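Side-chain contact in fumarase E (Shigella flexneri 2a str. 2457T, PDB 3C8G), which probably catalyses the hydration of fumarate to malate as a homodimeric member of the MtlR/FumE family, which also includes the mannitol operon repressor: residues B[75-78]-B[82-85]. Sequence-based numbering, arbitrary orientation.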
loop_
_atom_site.group_PDB
_atom_site.type_symbol
_atom_site.label_atom_id
_atom_site.label_comp_id
_atom_site.label_asym_id
_atom_site.label_seq_id
_atom_site.Cartn_x
_atom_site.Cartn_y
_atom_site.Cartn_z
ATOM N N ARG B 75 5.534 4.677 5.142
ATOM C CA ARG B 75 6.231 3.456 4.828
ATOM C C ARG B 75 6.333 3.228 3.314
ATOM O O ARG B 75 7.404 2.851 2.833
ATOM C CB ARG B 75 5.600 2.290 5.568
ATOM C CG ARG B 75 5.964 2.354 7.029
ATOM C CD ARG B 75 5.415 1.208 7.801
ATOM N NE ARG B 75 4.230 1.592 8.558
ATOM C CZ ARG B 75 3.929 1.103 9.758
ATOM N NH1 ARG B 75 4.744 0.236 10.346
ATOM N NH2 ARG B 75 2.827 1.481 10.371
ATOM N N LEU B 76 5.266 3.523 2.560
ATOM C CA LEU B 76 5.308 3.342 1.097
ATOM C C LEU B 76 6.401 4.218 0.476
ATOM O O LEU B 76 7.242 3.728 -0.269
ATOM C CB LEU B 76 3.945 3.615 0.438
ATOM C CG LEU B 76 3.429 2.710 -0.690
ATOM C CD1 LEU B 76 2.766 3.520 -1.777
ATOM C CD2 LEU B 76 4.481 1.859 -1.308
ATOM N N ILE B 77 6.396 5.504 0.809
ATOM C CA ILE B 77 7.361 6.441 0.264
ATOM C C ILE B 77 8.787 6.033 0.633
ATOM O O ILE B 77 9.700 6.097 -0.217
ATOM C CB ILE B 77 7.114 7.869 0.753
ATOM C CG1 ILE B 77 5.648 8.291 0.512
ATOM C CG2 ILE B 77 8.153 8.840 0.133
ATOM C CD1 ILE B 77 5.304 9.666 1.063
ATOM N N TYR B 78 8.976 5.620 1.891
ATOM C CA TYR B 78 10.273 5.130 2.365
ATOM C C TYR B 78 10.688 3.877 1.549
ATOM O O TYR B 78 11.666 3.906 0.826
ATOM C CB TYR B 78 10.207 4.896 3.885
ATOM C CG TYR B 78 11.540 4.967 4.640
ATOM C CD1 TYR B 78 12.522 5.908 4.327
ATOM C CD2 TYR B 78 11.797 4.096 5.697
ATOM C CE1 TYR B 78 13.752 5.937 5.028
ATOM C CE2 TYR B 78 13.002 4.129 6.400
ATOM C CZ TYR B 78 13.969 5.039 6.071
ATOM O OH TYR B 78 15.137 5.028 6.807
ATOM N N LYS B 82 12.277 6.907 -1.474
ATOM C CA LYS B 82 11.918 8.207 -2.026
ATOM C C LYS B 82 11.853 9.325 -1.004
ATOM O O LYS B 82 11.379 10.415 -1.277
ATOM C CB LYS B 82 10.655 8.096 -2.886
ATOM C CG LYS B 82 10.963 7.494 -4.254
ATOM C CD LYS B 82 9.969 7.986 -5.278
ATOM C CE LYS B 82 10.516 7.877 -6.675
ATOM N NZ LYS B 82 11.053 6.517 -6.948
HETATM N N MSE B 83 12.402 9.030 0.162
HETATM C CA MSE B 83 12.445 9.936 1.291
HETATM C C MSE B 83 13.659 9.500 2.102
HETATM O O MSE B 83 13.882 8.293 2.243
HETATM C CB MSE B 83 11.168 9.746 2.091
HETATM C CG MSE B 83 11.196 10.232 3.510
HETATM SE SE MSE B 83 9.424 9.925 4.271
HETATM C CE MSE B 83 8.532 11.531 3.568
ATOM N N ASP B 84 14.467 10.429 2.614
ATOM C CA ASP B 84 15.651 9.944 3.358
ATOM C C ASP B 84 15.320 9.708 4.831
ATOM O O ASP B 84 14.218 10.058 5.260
ATOM C CB ASP B 84 16.954 10.745 3.084
ATOM C CG ASP B 84 16.815 12.209 3.403
ATOM O OD1 ASP B 84 17.839 12.940 3.315
ATOM O OD2 ASP B 84 15.678 12.631 3.743
ATOM N N LYS B 85 16.232 9.064 5.568
ATOM C CA LYS B 85 15.961 8.626 6.956
ATOM C C LYS B 85 15.462 9.726 7.931
ATOM O O LYS B 85 14.539 9.481 8.719
ATOM C CB LYS B 85 17.173 7.923 7.586
ATOM C CG LYS B 85 16.940 7.549 9.097
ATOM C CD LYS B 85 18.239 7.411 9.945
ATOM C CE LYS B 85 18.854 6.009 9.814
ATOM N NZ LYS B 85 20.234 5.933 10.380
#
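The phenol ring of Tyr78 turns one edge to the residues 82-85: the carbonyl oxygen of Met83 lies in the ring plane, with Met83 O 3.4 Å from Tyr78 CD1. Asp84 C and Lys85 CA approach the same ring obliquely. Further along, Tyr78 OH sits 3.6 Å from Lys85 CB, and the two side chains run side by side, pointing the same way, so the aliphatic root of the lysine lines the hydroxyl end while its amine continues past it. Tyr88, from the helix 85-103, stacks on the Tyr78 ring, and an apolar side chain of the partner subunit also packs on this tyrosine.

Residues 82-84 lie in the short link of a helix-loop-helix connection, between helix 70-79 and helix 85-103. Lys82 N donates to Ile77 O at 3.0 Å, an i+5 to i bond near the C-terminal end of the helix 70-79; the bond is bent, with an N-H...O angle of 141°. Asp84 then occupies the N-cap position of the helix 85-103, without a side-chain capping bond.

Beside this bond, Ile77 has CG1 next to its backbone N (chi1 -52°) and CG2 anti to that nitrogen, which places the CG2 methyl 3.7 Å from Met83 CB; the selenomethionine chain crosses the isoleucine at a slant. Ile37 touches both side chains, extending the apolar contact from helix 70-79 and the loop to helix 29-40.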